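Local atomic coordinates of leucine aminopeptidase 2 (PDB entry 2XQ0), a protein that works as a zinc aminopeptidase of the M1 family, preferentially cleaving di- and tripeptides, and hydrolyses epoxides weakly in vitro. Residues L322-R333 / K407-F418. Numbering follows the deposited sequence. Where two conformers were deposited one is given.
Sequences LNEGWTVYLERR and KAEFDPFIRHYF. With ZN (zinc ion), chain C; BES (2-(3-amino-2-hydroxy-4-phenyl-butyrylamino)-4-methyl-pentanoic acid), chain B.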
loop_
_atom_site.group_PDB
_atom_site.type_symbol
_atom_site.label_atom_id
_atom_site.label_comp_id
_atom_site.label_asym_id
_atom_site.label_seq_id
_atom_site.Cartn_x
_atom_site.Cartn_y
_atom_site.Cartn_z
ATOM N N LEU A 322 -4.666 10.416 6.924
ATOM C CA LEU A 322 -5.707 9.862 7.801
ATOM C C LEU A 322 -5.856 8.371 7.574
ATOM O O LEU A 322 -6.190 7.624 8.485
ATOM C CB LEU A 322 -7.050 10.538 7.567
ATOM C CG LEU A 322 -7.159 11.961 8.139
ATOM C CD1 LEU A 322 -8.460 12.631 7.711
ATOM C CD2 LEU A 322 -7.026 11.910 9.660
ATOM N N ASN A 323 -5.680 7.943 6.324
ATOM C CA ASN A 323 -5.679 6.524 6.008
ATOM C C ASN A 323 -4.365 5.911 6.476
ATOM O O ASN A 323 -4.335 5.159 7.449
ATOM C CB ASN A 323 -5.853 6.267 4.500
ATOM C CG ASN A 323 -7.313 6.319 4.040
ATOM O OD1 ASN A 323 -8.145 7.017 4.614
ATOM N ND2 ASN A 323 -7.619 5.577 2.983
ATOM N N GLU A 324 -3.271 6.254 5.796
ATOM C CA GLU A 324 -2.006 5.541 6.004
ATOM C C GLU A 324 -1.331 5.803 7.357
ATOM O O GLU A 324 -0.690 4.915 7.903
ATOM C CB GLU A 324 -1.028 5.807 4.857
ATOM C CG GLU A 324 -1.505 5.293 3.489
ATOM C CD GLU A 324 -1.716 3.781 3.442
ATOM O OE1 GLU A 324 -1.220 3.058 4.339
ATOM O OE2 GLU A 324 -2.374 3.304 2.494
ATOM N N GLY A 325 -1.462 7.009 7.891
ATOM C CA GLY A 325 -0.871 7.326 9.194
ATOM C C GLY A 325 -1.553 6.573 10.318
ATOM O O GLY A 325 -0.909 5.942 11.178
ATOM N N TRP A 326 -2.873 6.604 10.319
ATOM C CA TRP A 326 -3.609 5.774 11.268
ATOM C C TRP A 326 -3.253 4.287 11.124
ATOM O O TRP A 326 -2.967 3.605 12.126
ATOM C CB TRP A 326 -5.122 5.984 11.077
ATOM C CG TRP A 326 -5.661 7.059 11.959
ATOM C CD1 TRP A 326 -6.129 8.285 11.586
ATOM C CD2 TRP A 326 -5.788 6.995 13.379
ATOM N NE1 TRP A 326 -6.543 8.990 12.694
ATOM C CE2 TRP A 326 -6.345 8.217 13.806
ATOM C CE3 TRP A 326 -5.484 6.021 14.332
ATOM C CZ2 TRP A 326 -6.595 8.493 15.146
ATOM C CZ3 TRP A 326 -5.737 6.302 15.671
ATOM C CH2 TRP A 326 -6.287 7.515 16.060
ATOM N N THR A 327 -3.271 3.777 9.885
ATOM C CA THR A 327 -2.963 2.356 9.645
ATOM C C THR A 327 -1.604 1.956 10.222
ATOM O O THR A 327 -1.498 0.940 10.890
ATOM C CB THR A 327 -3.046 1.988 8.156
ATOM O OG1 THR A 327 -4.376 2.273 7.690
ATOM C CG2 THR A 327 -2.703 0.494 7.915
ATOM N N VAL A 328 -0.574 2.756 9.966
ATOM C CA VAL A 328 0.762 2.442 10.447
ATOM C C VAL A 328 0.738 2.476 11.980
ATOM O O VAL A 328 1.348 1.627 12.638
ATOM C CB VAL A 328 1.847 3.423 9.865
ATOM C CG1 VAL A 328 3.224 3.165 10.511
ATOM C CG2 VAL A 328 1.973 3.271 8.330
ATOM N N TYR A 329 0.019 3.453 12.538
ATOM C CA TYR A 329 -0.148 3.552 13.994
ATOM C C TYR A 329 -0.823 2.295 14.542
ATOM O O TYR A 329 -0.299 1.610 15.448
ATOM C CB TYR A 329 -0.909 4.840 14.412
ATOM C CG TYR A 329 -1.157 4.865 15.906
ATOM C CD1 TYR A 329 -0.161 5.267 16.791
ATOM C CD2 TYR A 329 -2.357 4.415 16.429
ATOM C CE1 TYR A 329 -0.369 5.242 18.160
ATOM C CE2 TYR A 329 -2.564 4.378 17.772
ATOM C CZ TYR A 329 -1.567 4.784 18.636
ATOM O OH TYR A 329 -1.784 4.741 19.986
ATOM N N LEU A 330 -1.971 1.960 13.974
ATOM C CA LEU A 330 -2.696 0.769 14.412
ATOM C C LEU A 330 -1.911 -0.543 14.237
ATOM O O LEU A 330 -1.887 -1.366 15.132
ATOM C CB LEU A 330 -4.061 0.680 13.725
ATOM C CG LEU A 330 -5.021 1.799 14.143
ATOM C CD1 LEU A 330 -6.281 1.802 13.257
ATOM C CD2 LEU A 330 -5.379 1.695 15.640
ATOM N N GLU A 331 -1.272 -0.716 13.084
ATOM C CA GLU A 331 -0.409 -1.859 12.786
ATOM C C GLU A 331 0.620 -2.050 13.897
ATOM O O GLU A 331 0.801 -3.151 14.416
ATOM C CB GLU A 331 0.323 -1.590 11.463
ATOM C CG GLU A 331 1.438 -2.572 11.081
ATOM C CD GLU A 331 2.274 -2.058 9.899
ATOM O OE1 GLU A 331 1.976 -0.956 9.354
ATOM O OE2 GLU A 331 3.237 -2.760 9.515
ATOM N N ARG A 332 1.300 -0.965 14.254
ATOM C CA ARG A 332 2.312 -1.006 15.295
ATOM C C ARG A 332 1.726 -1.253 16.693
ATOM O O ARG A 332 2.375 -1.874 17.514
ATOM C CB ARG A 332 3.246 0.193 15.227
ATOM C CG ARG A 332 4.106 0.145 13.960
ATOM C CD ARG A 332 5.027 1.313 13.816
ATOM N NE ARG A 332 5.770 1.170 12.571
ATOM C CZ ARG A 332 6.233 2.181 11.845
ATOM N NH1 ARG A 332 6.036 3.438 12.233
ATOM N NH2 ARG A 332 6.873 1.928 10.719
ATOM N N ARG A 333 0.496 -0.822 16.948
ATOM C CA ARG A 333 -0.184 -1.236 18.191
ATOM C C ARG A 333 -0.437 -2.770 18.214
ATOM O O ARG A 333 -0.293 -3.432 19.251
ATOM C CB ARG A 333 -1.499 -0.463 18.366
ATOM C CG ARG A 333 -1.328 1.026 18.707
ATOM C CD ARG A 333 -0.725 1.251 20.115
ATOM N NE ARG A 333 -1.511 0.550 21.132
ATOM C CZ ARG A 333 -2.623 1.037 21.674
ATOM N NH1 ARG A 333 -3.082 2.235 21.324
ATOM N NH2 ARG A 333 -3.280 0.322 22.567
ATOM N N LYS A 407 -1.294 4.831 26.084
ATOM C CA LYS A 407 -2.233 3.992 25.338
ATOM C C LYS A 407 -3.595 3.943 26.013
ATOM O O LYS A 407 -4.637 3.999 25.346
ATOM C CB LYS A 407 -1.685 2.569 25.175
ATOM C CG LYS A 407 -0.517 2.465 24.214
ATOM C CD LYS A 407 0.175 1.116 24.308
ATOM C CE LYS A 407 1.215 1.118 25.421
ATOM N NZ LYS A 407 1.699 -0.263 25.640
ATOM N N ALA A 408 -3.586 3.839 27.333
ATOM C CA ALA A 408 -4.824 3.662 28.080
ATOM C C ALA A 408 -5.727 4.874 27.941
ATOM O O ALA A 408 -6.950 4.736 27.848
ATOM C CB ALA A 408 -4.525 3.387 29.541
ATOM N N GLU A 409 -5.123 6.056 27.924
ATOM C CA GLU A 409 -5.868 7.312 27.797
ATOM C C GLU A 409 -6.331 7.580 26.362
ATOM O O GLU A 409 -7.327 8.275 26.125
ATOM C CB GLU A 409 -4.991 8.483 28.255
ATOM C CG GLU A 409 -4.662 8.471 29.734
ATOM C CD GLU A 409 -5.888 8.705 30.600
ATOM O OE1 GLU A 409 -6.160 7.862 31.480
ATOM O OE2 GLU A 409 -6.587 9.724 30.396
ATOM N N PHE A 410 -5.596 7.034 25.403
ATOM C CA PHE A 410 -5.816 7.347 23.995
ATOM C C PHE A 410 -6.810 6.374 23.369
ATOM O O PHE A 410 -7.581 6.734 22.484
ATOM C CB PHE A 410 -4.464 7.297 23.269
ATOM C CG PHE A 410 -4.460 7.937 21.908
ATOM C CD1 PHE A 410 -4.912 9.242 21.725
ATOM C CD2 PHE A 410 -3.967 7.247 20.809
ATOM C CE1 PHE A 410 -4.889 9.829 20.468
ATOM C CE2 PHE A 410 -3.951 7.833 19.560
ATOM C CZ PHE A 410 -4.412 9.127 19.392
ATOM N N ASP A 411 -6.796 5.133 23.836
ATOM C CA ASP A 411 -7.637 4.106 23.234
ATOM C C ASP A 411 -9.134 4.441 23.243
ATOM O O ASP A 411 -9.850 4.090 22.296
ATOM C CB ASP A 411 -7.356 2.730 23.846
ATOM C CG ASP A 411 -6.037 2.129 23.353
ATOM O OD1 ASP A 411 -5.266 2.861 22.692
ATOM O OD2 ASP A 411 -5.773 0.930 23.622
ATOM N N PRO A 412 -9.616 5.125 24.293
ATOM C CA PRO A 412 -11.020 5.560 24.266
ATOM C C PRO A 412 -11.300 6.521 23.113
ATOM O O PRO A 412 -12.361 6.439 22.488
ATOM C CB PRO A 412 -11.185 6.283 25.600
ATOM C CG PRO A 412 -10.204 5.603 26.497
ATOM C CD PRO A 412 -9.016 5.308 25.628
ATOM N N PHE A 413 -10.366 7.422 22.834
ATOM C CA PHE A 413 -10.508 8.300 21.672
ATOM C C PHE A 413 -10.537 7.506 20.356
ATOM O O PHE A 413 -11.362 7.754 19.480
ATOM C CB PHE A 413 -9.391 9.338 21.602
ATOM C CG PHE A 413 -9.380 10.110 20.304
ATOM C CD1 PHE A 413 -10.352 11.068 20.045
ATOM C CD2 PHE A 413 -8.420 9.849 19.327
ATOM C CE1 PHE A 413 -10.363 11.769 18.837
ATOM C CE2 PHE A 413 -8.420 10.544 18.125
ATOM C CZ PHE A 413 -9.398 11.518 17.886
ATOM N N ILE A 414 -9.613 6.566 20.215
ATOM C CA ILE A 414 -9.536 5.738 19.015
ATOM C C ILE A 414 -10.885 5.066 18.721
ATOM O O ILE A 414 -11.389 5.101 17.595
ATOM C CB ILE A 414 -8.439 4.682 19.187
ATOM C CG1 ILE A 414 -7.070 5.363 19.239
ATOM C CG2 ILE A 414 -8.490 3.641 18.086
ATOM C CD1 ILE A 414 -5.930 4.370 19.419
ATOM N N ARG A 415 -11.477 4.465 19.742
ATOM C CA ARG A 415 -12.782 3.843 19.578
ATOM C C ARG A 415 -13.849 4.869 19.208
ATOM O O ARG A 415 -14.734 4.583 18.405
ATOM C CB ARG A 415 -13.195 3.129 20.861
ATOM C CG ARG A 415 -12.516 1.788 21.028
ATOM C CD ARG A 415 -12.315 1.457 22.489
ATOM N NE ARG A 415 -11.209 0.521 22.638
ATOM C CZ ARG A 415 -10.600 0.267 23.784
ATOM N NH1 ARG A 415 -9.602 -0.606 23.816
ATOM N NH2 ARG A 415 -10.993 0.883 24.892
ATOM N N HIS A 416 -13.779 6.052 19.813
ATOM C CA HIS A 416 -14.792 7.076 19.581
ATOM C C HIS A 416 -14.702 7.538 18.137
ATOM O O HIS A 416 -15.713 7.621 17.426
ATOM C CB HIS A 416 -14.568 8.261 20.522
ATOM C CG HIS A 416 -15.529 9.384 20.311
ATOM N ND1 HIS A 416 -15.207 10.514 19.592
ATOM C CD2 HIS A 416 -16.810 9.547 20.714
ATOM C CE1 HIS A 416 -16.246 11.330 19.568
ATOM N NE2 HIS A 416 -17.231 10.765 20.239
ATOM N N TYR A 417 -13.475 7.837 17.724
ATOM C CA TYR A 417 -13.169 8.264 16.366
ATOM C C TYR A 417 -13.696 7.282 15.323
ATOM O O TYR A 417 -14.452 7.680 14.442
ATOM C CB TYR A 417 -11.653 8.472 16.220
ATOM C CG TYR A 417 -11.165 8.771 14.814
ATOM C CD1 TYR A 417 -11.346 10.028 14.240
ATOM C CD2 TYR A 417 -10.497 7.807 14.071
ATOM C CE1 TYR A 417 -10.888 10.309 12.954
ATOM C CE2 TYR A 417 -10.044 8.073 12.774
ATOM C CZ TYR A 417 -10.245 9.337 12.224
ATOM O OH TYR A 417 -9.795 9.633 10.943
ATOM N N PHE A 418 -13.315 6.006 15.410
ATOM C CA PHE A 418 -13.728 5.051 14.377
ATOM C C PHE A 418 -15.234 4.770 14.412
ATOM O O PHE A 418 -15.832 4.461 13.384
ATOM C CB PHE A 418 -12.871 3.766 14.387
ATOM C CG PHE A 418 -11.460 4.000 13.922
ATOM C CD1 PHE A 418 -11.187 4.152 12.576
ATOM C CD2 PHE A 418 -10.428 4.147 14.829
ATOM C CE1 PHE A 418 -9.901 4.417 12.138
ATOM C CE2 PHE A 418 -9.136 4.391 14.401
ATOM C CZ PHE A 418 -8.872 4.526 13.054
HETATM ZN ZN ZN C . -1.710 0.964 3.718
HETATM N N2 BES B . -2.979 0.281 -0.567
HETATM C C1 BES B . -1.665 0.549 -0.018
HETATM C C6 BES B . -0.629 0.615 -1.141
HETATM C C7 BES B . -0.935 1.774 -2.064
HETATM C C8 BES B . -1.230 3.023 -1.529
HETATM C C12 BES B . -0.940 1.589 -3.443
HETATM C C9 BES B . -1.519 4.089 -2.372
HETATM C C11 BES B . -1.231 2.658 -4.287
HETATM C C10 BES B . -1.519 3.910 -3.752
HETATM C C2 BES B . -1.264 -0.521 1.005
HETATM O O2 BES B . -2.182 -0.684 2.096
HETATM C C3 BES B . 0.076 -0.137 1.538
HETATM O O3 BES B . 0.216 0.817 2.307
HETATM N N1 BES B . 1.016 -0.934 1.046
HETATM C C4 BES B . 2.441 -0.904 1.300
HETATM C C13 BES B . 2.627 -1.960 2.382
HETATM C C14 BES B . 3.378 -1.435 3.598
HETATM C C15 BES B . 3.080 -2.304 4.814
HETATM C C16 BES B . 3.057 0.031 3.880
HETATM C C5 BES B . 3.108 -1.375 0.039
HETATM O O1 BES B . 4.278 -1.004 -0.204
HETATM O O4 BES B . 2.457 -2.124 -0.732
HETATM O O HOH W 1 -8.777 7.480 9.715
#
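An aromatic cluster of Trp326 with Tyr417 and Phe418 joins the helix that bears the zinc ligand Glu324 to helix 407-420 within the M1 peptidase domain. The segment axes run obliquely antiparallel and stay 13.6 Å apart, a separation bridged by large side chains. On one face of the indole lie two rings: Tyr417 runs nearly parallel but slid aside, planes at 17° with its CE2 3.6 Å from Trp326 NE1, whereas Phe418 points an edge at the six-membered ring, planes at 77°. A water donates to Leu322 O, 2.9 Å away, and is also hydrogen-bonded to Tyr417 OH. Ile414 CG1 meets the indole rim near its plane, 3.9 Å from Trp326 CH2. Leu330 CD1 packs 3.8 Å from Phe418 CZ, extending the cluster.

Near the other end of the contact, Arg333 grips Asp411 end-on. Its NH1 lies 2.7 Å from Asp411 OD1 and its NH2 2.8 Å from Asp411 OD2; each aspartate oxygen accepts through its syn lone pair and lies in the guanidinium plane, with N-H...O angles of 166°. Bends at chi2 and chi3 turn the guanidinium toward Asp411. Lys407 CG lies over the centre of one guanidinium face. NH1 also donates to Tyr329 OH, which has a further hydrogen bond to Glu401, while Phe410 makes an offset edge-to-face pair with the Tyr329 ring.

Away from this interface Glu324 OE1 binds zinc at 2.2 Å, alongside His301, His305 and two bestatin oxygens. The bidentate salt bridge fixes the guanidinium's rotation and pairs buried opposite charges; together with the aromatic cluster, it ties the helix bearing a zinc ligand to its neighbour.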